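PDB 1JPD: L-Ala-D/L-Glu Epimerase from Escherichia coli, which is an enzyme of the enolase superfamily, in which an N-terminal capping domain is joined to a TIM-barrel domain. Local coordinates for residues E11-P19 with P304-E312; N157-R168 with R192-V201. All blocks are in the same frame, centred on the assembly; numbering follows the deposited sequence.

Interaction 1. Residues E11-P19 with P304-E312; sequences EEAWPLHTP and PTWLAVDVE
Trp14 packs against three aliphatic side chains: Leu307 at its CB, Val309 and Val311 along its six-membered ring. CG stands anti to the carbonyl carbon (chi1 -60°), and this carries the ring over to the 304-312 segment. Leu307 CD1 is 3.8 Å from Trp14 CB. Val309 CG2 lies beside CE3 of the indole. Val311 crosses its far end at about a right angle, with CG1 3.7 Å from Trp14 CH2. On the other side of Leu307, its CD2 branch meets CD2 of Leu16. Leu16 CD2 also lies beside the Trp306 backbone and its CB.

The contact joins the N-terminal sheet to the chain that follows the last barrel strand, as in the enolase superfamily. Strand 6-15 is an outer strand of the three-stranded antiparallel sheet, and its other edge pairs with strand 29-39. The 304-312 segment comes after the last parallel barrel strand, 298-299. Just past the end of strand 6-15, Leu16 and Leu307 form a single bridge with the bond pattern of a non-hydrogen-bonded antiparallel pair. Two backbone bonds flank it. Ala308 N donates to Pro15 O at 3.0 Å. His17 N donates to Trp306 O at 3.3 Å, close to straight (164°).

His17 lies at the exposed end. Ala308 CA sits over one face of its imidazole in a CH-pi contact, 3.9 Å from the ring centroid and 9° off the normal. Thr305 O lies at the ring edge, 3.3 Å from His17 CD2. At the opposite end, Trp14 NE1 donates to Glu12 OE1 at 2.9 Å, meeting it from above the carboxylate plane. The same oxygen forms a salt bridge with Arg284 of helix 283-289. Asp310 OD2 bonds to Ser283 OG of that helix.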
loop_
_atom_site.group_PDB
_atom_site.type_symbol
_atom_site.label_atom_id
_atom_site.label_comp_id
_atom_site.label_asym_id
_atom_site.label_seq_id
_atom_site.Cartn_x
_atom_site.Cartn_y
_atom_site.Cartn_z
ATOM N N GLU A 11 -20.123 2.996 6.343
ATOM C CA GLU A 11 -18.902 2.944 7.116
ATOM C C GLU A 11 -18.763 1.649 7.911
ATOM O O GLU A 11 -19.741 1.148 8.451
ATOM C CB GLU A 11 -18.907 4.183 8.020
ATOM C CG GLU A 11 -17.949 4.219 9.176
ATOM C CD GLU A 11 -18.086 5.514 9.951
ATOM O OE1 GLU A 11 -19.229 5.996 10.090
ATOM O OE2 GLU A 11 -17.063 6.048 10.427
ATOM N N GLU A 12 -17.543 1.111 7.972
ATOM C CA GLU A 12 -17.273 -0.125 8.706
ATOM C C GLU A 12 -15.995 -0.087 9.549
ATOM O O GLU A 12 -14.906 0.156 9.031
ATOM C CB GLU A 12 -17.164 -1.309 7.740
ATOM C CG GLU A 12 -18.426 -1.641 6.983
ATOM C CD GLU A 12 -18.282 -2.890 6.129
ATOM O OE1 GLU A 12 -17.129 -3.256 5.777
ATOM O OE2 GLU A 12 -19.327 -3.500 5.797
ATOM N N ALA A 13 -16.121 -0.353 10.843
ATOM C CA ALA A 13 -14.956 -0.379 11.721
ATOM C C ALA A 13 -14.634 -1.825 12.098
ATOM O O ALA A 13 -15.263 -2.392 12.993
ATOM C CB ALA A 13 -15.218 0.447 12.979
ATOM N N TRP A 14 -13.652 -2.418 11.422
ATOM C CA TRP A 14 -13.269 -3.807 11.691
ATOM C C TRP A 14 -12.262 -3.965 12.830
ATOM O O TRP A 14 -11.213 -3.327 12.839
ATOM C CB TRP A 14 -12.696 -4.455 10.426
ATOM C CG TRP A 14 -13.645 -4.484 9.260
ATOM C CD1 TRP A 14 -14.025 -3.426 8.474
ATOM C CD2 TRP A 14 -14.306 -5.636 8.724
ATOM N NE1 TRP A 14 -14.871 -3.854 7.480
ATOM C CE2 TRP A 14 -15.059 -5.205 7.608
ATOM C CE3 TRP A 14 -14.331 -6.993 9.076
ATOM C CZ2 TRP A 14 -15.832 -6.083 6.842
ATOM C CZ3 TRP A 14 -15.100 -7.870 8.314
ATOM C CH2 TRP A 14 -15.839 -7.409 7.208
ATOM N N PRO A 15 -12.567 -4.839 13.801
ATOM C CA PRO A 15 -11.693 -5.085 14.950
ATOM C C PRO A 15 -10.335 -5.633 14.521
ATOM O O PRO A 15 -10.232 -6.317 13.498
ATOM C CB PRO A 15 -12.475 -6.115 15.766
ATOM C CG PRO A 15 -13.890 -5.879 15.377
ATOM C CD PRO A 15 -13.783 -5.663 13.896
ATOM N N LEU A 16 -9.302 -5.338 15.310
ATOM C CA LEU A 16 -7.951 -5.821 15.023
ATOM C C LEU A 16 -7.599 -6.937 16.007
ATOM O O LEU A 16 -8.204 -7.028 17.073
ATOM C CB LEU A 16 -6.941 -4.673 15.148
ATOM C CG LEU A 16 -7.057 -3.522 14.138
ATOM C CD1 LEU A 16 -6.018 -2.451 14.433
ATOM C CD2 LEU A 16 -6.868 -4.063 12.735
ATOM N N HIS A 17 -6.640 -7.788 15.638
ATOM C CA HIS A 17 -6.187 -8.886 16.501
ATOM C C HIS A 17 -5.634 -8.339 17.811
ATOM O O HIS A 17 -5.989 -8.791 18.899
ATOM C CB HIS A 17 -5.079 -9.690 15.817
ATOM C CG HIS A 17 -5.583 -10.800 14.955
ATOM N ND1 HIS A 17 -6.361 -11.827 15.445
ATOM C CD2 HIS A 17 -5.401 -11.060 13.640
ATOM C CE1 HIS A 17 -6.634 -12.674 14.468
ATOM N NE2 HIS A 17 -6.062 -12.231 13.362
ATOM N N THR A 18 -4.746 -7.362 17.678
ATOM C CA THR A 18 -4.094 -6.713 18.813
ATOM C C THR A 18 -4.120 -5.195 18.561
ATOM O O THR A 18 -4.160 -4.759 17.412
ATOM C CB THR A 18 -2.632 -7.229 18.987
ATOM O OG1 THR A 18 -1.867 -6.918 17.827
ATOM C CG2 THR A 18 -2.618 -8.747 19.188
ATOM N N PRO A 19 -4.089 -4.371 19.630
ATOM C CA PRO A 19 -4.110 -2.903 19.531
ATOM C C PRO A 19 -3.027 -2.341 18.572
ATOM O O PRO A 19 -1.808 -2.393 18.839
ATOM C CB PRO A 19 -3.885 -2.461 20.982
ATOM C CG PRO A 19 -4.574 -3.526 21.758
ATOM C CD PRO A 19 -4.119 -4.782 21.046
ATOM N N PRO A 304 -5.135 -7.186 5.422
ATOM C CA PRO A 304 -6.234 -7.971 5.991
ATOM C C PRO A 304 -5.873 -8.874 7.173
ATOM O O PRO A 304 -6.699 -9.074 8.060
ATOM C CB PRO A 304 -6.742 -8.777 4.796
ATOM C CG PRO A 304 -6.475 -7.857 3.639
ATOM C CD PRO A 304 -5.081 -7.346 3.957
ATOM N N THR A 305 -4.658 -9.421 7.196
ATOM C CA THR A 305 -4.265 -10.318 8.287
ATOM C C THR A 305 -4.200 -9.613 9.637
ATOM O O THR A 305 -4.148 -10.265 10.677
ATOM C CB THR A 305 -2.891 -11.014 8.026
ATOM O OG1 THR A 305 -1.842 -10.040 8.023
ATOM C CG2 THR A 305 -2.893 -11.740 6.684
ATOM N N TRP A 306 -4.213 -8.283 9.620
ATOM C CA TRP A 306 -4.156 -7.520 10.859
ATOM C C TRP A 306 -5.537 -7.403 11.489
ATOM O O TRP A 306 -5.671 -6.925 12.615
ATOM C CB TRP A 306 -3.583 -6.113 10.617
ATOM C CG TRP A 306 -2.167 -6.097 10.099
ATOM C CD1 TRP A 306 -1.747 -6.428 8.840
ATOM C CD2 TRP A 306 -0.986 -5.774 10.839
ATOM N NE1 TRP A 306 -0.377 -6.335 8.751
ATOM C CE2 TRP A 306 0.117 -5.934 9.964
ATOM C CE3 TRP A 306 -0.747 -5.364 12.158
ATOM C CZ2 TRP A 306 1.437 -5.702 10.365
ATOM C CZ3 TRP A 306 0.574 -5.133 12.561
ATOM C CH2 TRP A 306 1.646 -5.303 11.663
ATOM N N LEU A 307 -6.566 -7.826 10.765
ATOM C CA LEU A 307 -7.922 -7.746 11.293
ATOM C C LEU A 307 -8.323 -9.077 11.925
ATOM O O LEU A 307 -7.974 -10.144 11.409
ATOM C CB LEU A 307 -8.915 -7.394 10.183
ATOM C CG LEU A 307 -8.589 -6.252 9.222
ATOM C CD1 LEU A 307 -9.822 -5.961 8.401
ATOM C CD2 LEU A 307 -8.173 -5.017 9.968
ATOM N N ALA A 308 -9.057 -9.009 13.038
ATOM C CA ALA A 308 -9.516 -10.210 13.744
ATOM C C ALA A 308 -10.275 -11.116 12.775
ATOM O O ALA A 308 -10.079 -12.334 12.749
ATOM C CB ALA A 308 -10.414 -9.818 14.916
ATOM N N VAL A 309 -11.147 -10.502 11.984
ATOM C CA VAL A 309 -11.929 -11.211 10.985
ATOM C C VAL A 309 -11.834 -10.410 9.702
ATOM O O VAL A 309 -11.418 -9.251 9.715
ATOM C CB VAL A 309 -13.410 -11.339 11.396
ATOM C CG1 VAL A 309 -13.548 -12.335 12.543
ATOM C CG2 VAL A 309 -13.955 -9.979 11.808
ATOM N N ASP A 310 -12.218 -11.035 8.597
ATOM C CA ASP A 310 -12.161 -10.403 7.285
ATOM C C ASP A 310 -13.518 -10.599 6.612
ATOM O O ASP A 310 -14.437 -11.186 7.193
ATOM C CB ASP A 310 -11.055 -11.073 6.455
ATOM C CG ASP A 310 -10.712 -10.311 5.179
ATOM O OD1 ASP A 310 -11.373 -9.301 4.849
ATOM O OD2 ASP A 310 -9.766 -10.737 4.490
ATOM N N VAL A 311 -13.651 -10.098 5.393
ATOM C CA VAL A 311 -14.891 -10.264 4.665
ATOM C C VAL A 311 -15.041 -11.747 4.359
ATOM O O VAL A 311 -14.151 -12.546 4.647
ATOM C CB VAL A 311 -14.883 -9.464 3.357
ATOM C CG1 VAL A 311 -15.008 -7.990 3.662
ATOM C CG2 VAL A 311 -13.606 -9.743 2.584
ATOM N N GLU A 312 -16.174 -12.111 3.779
ATOM C CA GLU A 312 -16.446 -13.497 3.451
ATOM C C GLU A 312 -16.990 -13.499 2.026
ATOM O O GLU A 312 -18.037 -12.920 1.766
ATOM C CB GLU A 312 -17.495 -14.031 4.425
ATOM C CG GLU A 312 -17.466 -15.525 4.677
ATOM C CD GLU A 312 -18.572 -15.958 5.633
ATOM O OE1 GLU A 312 -19.764 -15.785 5.288
ATOM O OE2 GLU A 312 -18.245 -16.463 6.732
#

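Interaction 2. Residues N157-R168 with R192-V201; sequences NHLISERMVAIR and RCQLLADLGV
The guanidinium of Arg192 has Ile160 on one face and Asn157 at its edge. Ile160 CG1 sits over the centre, 3.7 Å from Arg192 CZ. At the edge, NH1 donates to Asn157 OD1 at 3.1 Å, and NH2 makes a weak bond to Asn157 O. The amide and guanidinium planes are turned 56° apart. Trp184 adds a cation-pi contact to Arg192.

The guanidinium of Arg168 is approached at its edge. NE donates to Leu199 O at 2.7 Å, in the guanidinium plane and fairly straight (161°). NH2 adds a weak bond to the same oxygen. The arginine chain bends at chi2 and chi3 to reach this carbonyl. A water accepts from Arg168 NH2 and donates to Gly200 O. NH1 bonds to Ala174 O and Val171 O.

Between the arginines the contact is apolar. Met164 CG lies 3.7 Å from Leu196 CD2, and Met164 CE is 3.6 Å from Val201 CG2. Leu199 CD1 packs on Met164 CB.

These are neighbouring outer helices of the TIM barrel. Their axes run 10.4 Å apart and nearly parallel (11°). Helix 189-198 ends in a Schellman motif, with Gly200 at C-prime. Arg168 therefore places its positive charge by the carbonyls at a helix C-terminus, which would probably be favourable electrostatically.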
loop_
_atom_site.group_PDB
_atom_site.type_symbol
_atom_site.label_atom_id
_atom_site.label_comp_id
_atom_site.label_asym_id
_atom_site.label_seq_id
_atom_site.Cartn_x
_atom_site.Cartn_y
_atom_site.Cartn_z
ATOM N N ASN A 157 14.441 5.219 15.965
ATOM C CA ASN A 157 15.744 5.834 16.017
ATOM C C ASN A 157 16.707 5.157 16.987
ATOM O O ASN A 157 17.806 5.647 17.217
ATOM C CB ASN A 157 15.565 7.302 16.391
ATOM C CG ASN A 157 16.634 8.176 15.806
ATOM O OD1 ASN A 157 16.863 8.165 14.596
ATOM N ND2 ASN A 157 17.300 8.944 16.658
ATOM N N HIS A 158 16.319 4.018 17.540
ATOM C CA HIS A 158 17.180 3.350 18.505
ATOM C C HIS A 158 17.807 2.033 18.081
ATOM O O HIS A 158 17.277 1.311 17.239
ATOM C CB HIS A 158 16.407 3.145 19.804
ATOM C CG HIS A 158 15.913 4.422 20.403
ATOM N ND1 HIS A 158 16.750 5.321 21.029
ATOM C CD2 HIS A 158 14.682 4.985 20.409
ATOM C CE1 HIS A 158 16.055 6.385 21.392
ATOM N NE2 HIS A 158 14.797 6.205 21.026
ATOM N N LEU A 159 18.955 1.746 18.688
ATOM C CA LEU A 159 19.712 0.526 18.450
ATOM C C LEU A 159 19.671 0.022 17.009
ATOM O O LEU A 159 19.483 -1.170 16.774
ATOM C CB LEU A 159 19.205 -0.571 19.384
ATOM C CG LEU A 159 19.177 -0.219 20.871
ATOM C CD1 LEU A 159 18.606 -1.380 21.658
ATOM C CD2 LEU A 159 20.575 0.113 21.351
ATOM N N ILE A 160 19.864 0.916 16.047
ATOM C CA ILE A 160 19.832 0.517 14.649
ATOM C C ILE A 160 20.864 -0.545 14.281
ATOM O O ILE A 160 20.556 -1.480 13.547
ATOM C CB ILE A 160 20.024 1.728 13.720
ATOM C CG1 ILE A 160 18.865 2.703 13.918
ATOM C CG2 ILE A 160 20.113 1.278 12.268
ATOM C CD1 ILE A 160 17.495 2.041 13.880
ATOM N N SER A 161 22.084 -0.418 14.787
ATOM C CA SER A 161 23.107 -1.392 14.437
ATOM C C SER A 161 22.893 -2.776 15.029
ATOM O O SER A 161 22.799 -3.753 14.280
ATOM C CB SER A 161 24.500 -0.876 14.805
ATOM O OG SER A 161 24.878 0.185 13.945
ATOM N N GLU A 162 22.802 -2.885 16.353
ATOM C CA GLU A 162 22.626 -4.210 16.927
ATOM C C GLU A 162 21.367 -4.917 16.421
ATOM O O GLU A 162 21.422 -6.099 16.081
ATOM C CB GLU A 162 22.638 -4.181 18.457
ATOM C CG GLU A 162 22.863 -5.577 19.026
ATOM C CD GLU A 162 23.190 -5.595 20.502
ATOM O OE1 GLU A 162 23.351 -4.509 21.098
ATOM O OE2 GLU A 162 23.296 -6.709 21.064
ATOM N N ARG A 163 20.245 -4.207 16.350
ATOM C CA ARG A 163 19.007 -4.813 15.861
ATOM C C ARG A 163 19.197 -5.451 14.481
ATOM O O ARG A 163 18.931 -6.642 14.299
ATOM C CB ARG A 163 17.875 -3.773 15.796
ATOM C CG ARG A 163 17.290 -3.413 17.146
ATOM C CD ARG A 163 16.339 -2.223 17.082
ATOM N NE ARG A 163 15.636 -2.050 18.355
ATOM C CZ ARG A 163 14.849 -1.022 18.660
ATOM N NH1 ARG A 163 14.647 -0.041 17.786
ATOM N NH2 ARG A 163 14.248 -0.987 19.842
ATOM N N MET A 164 19.662 -4.663 13.515
ATOM C CA MET A 164 19.874 -5.167 12.162
ATOM C C MET A 164 20.927 -6.268 12.116
ATOM O O MET A 164 20.807 -7.212 11.330
ATOM C CB MET A 164 20.258 -4.027 11.215
ATOM C CG MET A 164 19.118 -3.067 10.954
ATOM S SD MET A 164 17.639 -3.971 10.464
ATOM C CE MET A 164 18.103 -4.595 8.814
ATOM N N VAL A 165 21.953 -6.168 12.955
ATOM C CA VAL A 165 22.968 -7.209 12.955
ATOM C C VAL A 165 22.382 -8.520 13.487
ATOM O O VAL A 165 22.500 -9.558 12.825
ATOM C CB VAL A 165 24.219 -6.795 13.772
ATOM C CG1 VAL A 165 25.085 -8.018 14.099
ATOM C CG2 VAL A 165 25.040 -5.802 12.967
ATOM N N ALA A 166 21.738 -8.480 14.657
ATOM C CA ALA A 166 21.144 -9.688 15.232
ATOM C C ALA A 166 20.116 -10.328 14.292
ATOM O O ALA A 166 20.044 -11.551 14.199
ATOM C CB ALA A 166 20.501 -9.379 16.577
ATOM N N ILE A 167 19.329 -9.508 13.598
ATOM C CA ILE A 167 18.325 -10.017 12.655
ATOM C C ILE A 167 18.968 -10.722 11.448
ATOM O O ILE A 167 18.631 -11.876 11.145
ATOM C CB ILE A 167 17.389 -8.872 12.162
ATOM C CG1 ILE A 167 16.470 -8.437 13.308
ATOM C CG2 ILE A 167 16.562 -9.325 10.969
ATOM C CD1 ILE A 167 15.690 -7.155 13.035
ATOM N N ARG A 168 19.885 -10.039 10.762
ATOM C CA ARG A 168 20.552 -10.633 9.606
ATOM C C ARG A 168 21.296 -11.919 9.975
ATOM O O ARG A 168 21.307 -12.874 9.201
ATOM C CB ARG A 168 21.536 -9.645 8.966
ATOM C CG ARG A 168 22.427 -10.291 7.903
ATOM C CD ARG A 168 21.584 -11.013 6.858
ATOM N NE ARG A 168 21.080 -10.109 5.827
ATOM C CZ ARG A 168 20.034 -10.372 5.051
ATOM N NH1 ARG A 168 19.368 -11.510 5.192
ATOM N NH2 ARG A 168 19.671 -9.506 4.117
ATOM N N ARG A 192 24.289 5.017 8.345
ATOM C CA ARG A 192 23.243 4.037 8.619
ATOM C C ARG A 192 22.886 3.286 7.375
ATOM O O ARG A 192 22.809 2.060 7.410
ATOM C CB ARG A 192 21.973 4.667 9.190
ATOM C CG ARG A 192 22.094 4.959 10.657
ATOM C CD ARG A 192 20.822 5.590 11.177
ATOM N NE ARG A 192 20.863 5.832 12.615
ATOM C CZ ARG A 192 19.816 6.222 13.341
ATOM N NH1 ARG A 192 18.632 6.420 12.768
ATOM N NH2 ARG A 192 19.951 6.407 14.648
ATOM N N CYS A 193 22.661 4.006 6.279
ATOM C CA CYS A 193 22.331 3.332 5.032
ATOM C C CYS A 193 23.492 2.411 4.697
ATOM O O CYS A 193 23.291 1.301 4.209
ATOM C CB CYS A 193 22.112 4.329 3.891
ATOM S SG CYS A 193 20.687 5.409 4.086
ATOM N N GLN A 194 24.708 2.862 4.993
ATOM C CA GLN A 194 25.894 2.063 4.705
ATOM C C GLN A 194 25.889 0.754 5.482
ATOM O O GLN A 194 26.300 -0.279 4.961
ATOM C CB GLN A 194 27.171 2.844 5.014
ATOM C CG GLN A 194 28.395 2.212 4.366
ATOM C CD GLN A 194 28.223 2.063 2.860
ATOM O OE1 GLN A 194 28.076 3.058 2.141
ATOM N NE2 GLN A 194 28.231 0.821 2.379
ATOM N N LEU A 195 25.428 0.796 6.727
ATOM C CA LEU A 195 25.343 -0.411 7.539
ATOM C C LEU A 195 24.288 -1.355 6.963
ATOM O O LEU A 195 24.496 -2.560 6.918
ATOM C CB LEU A 195 24.963 -0.074 8.975
ATOM C CG LEU A 195 24.667 -1.332 9.788
ATOM C CD1 LEU A 195 25.914 -2.214 9.812
ATOM C CD2 LEU A 195 24.244 -0.963 11.193
ATOM N N LEU A 196 23.152 -0.808 6.537
ATOM C CA LEU A 196 22.104 -1.636 5.960
ATOM C C LEU A 196 22.658 -2.333 4.729
ATOM O O LEU A 196 22.334 -3.496 4.460
ATOM C CB LEU A 196 20.874 -0.797 5.588
ATOM C CG LEU A 196 20.172 -0.147 6.786
ATOM C CD1 LEU A 196 18.880 0.534 6.325
ATOM C CD2 LEU A 196 19.872 -1.216 7.836
ATOM N N ALA A 197 23.505 -1.624 3.988
ATOM C CA ALA A 197 24.114 -2.197 2.794
ATOM C C ALA A 197 25.100 -3.300 3.185
ATOM O O ALA A 197 25.144 -4.343 2.539
ATOM C CB ALA A 197 24.815 -1.117 1.982
ATOM N N ASP A 198 25.880 -3.089 4.245
ATOM C CA ASP A 198 26.827 -4.120 4.673
ATOM C C ASP A 198 26.096 -5.419 5.032
ATOM O O ASP A 198 26.679 -6.502 4.951
ATOM C CB ASP A 198 27.645 -3.678 5.902
ATOM C CG ASP A 198 28.576 -2.509 5.619
ATOM O OD1 ASP A 198 28.952 -2.290 4.446
ATOM O OD2 ASP A 198 28.952 -1.811 6.585
ATOM N N LEU A 199 24.825 -5.302 5.428
ATOM C CA LEU A 199 24.014 -6.450 5.833
ATOM C C LEU A 199 23.122 -6.986 4.719
ATOM O O LEU A 199 22.281 -7.874 4.939
ATOM C CB LEU A 199 23.159 -6.074 7.045
ATOM C CG LEU A 199 23.980 -5.700 8.286
ATOM C CD1 LEU A 199 23.065 -5.337 9.447
ATOM C CD2 LEU A 199 24.876 -6.875 8.661
ATOM N N GLY A 200 23.303 -6.440 3.522
ATOM C CA GLY A 200 22.523 -6.882 2.382
ATOM C C GLY A 200 21.064 -6.463 2.386
ATOM O O GLY A 200 20.243 -7.116 1.741
ATOM N N VAL A 201 20.729 -5.390 3.104
ATOM C CA VAL A 201 19.349 -4.917 3.138
ATOM C C VAL A 201 18.972 -4.480 1.724
ATOM O O VAL A 201 19.624 -3.618 1.139
ATOM C CB VAL A 201 19.180 -3.726 4.109
ATOM C CG1 VAL A 201 17.763 -3.173 4.011
ATOM C CG2 VAL A 201 19.477 -4.174 5.535
HETATM O O HOH W 1 18.102 -8.731 1.751
#

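Interaction 1 is a surface contact between the N-terminal sheet and the chain after the barrel's last strand, whereas interaction 2 is partly buried and lies within the barrel domain. They share no helix or strand, and their centres are about 32 Å apart. The 157-168 and 192-201 segments come between 11-19 and 304-312 in sequence. Interaction 1 joins parts distant in the chain through a backbone bridge and an indole against aliphatic groups. Interaction 2 joins successive barrel helices, with no backbone-to-backbone bond between them. Its side chains do the work: an apolar middle with an arginine towards each end, bonded to carbonyl oxygens.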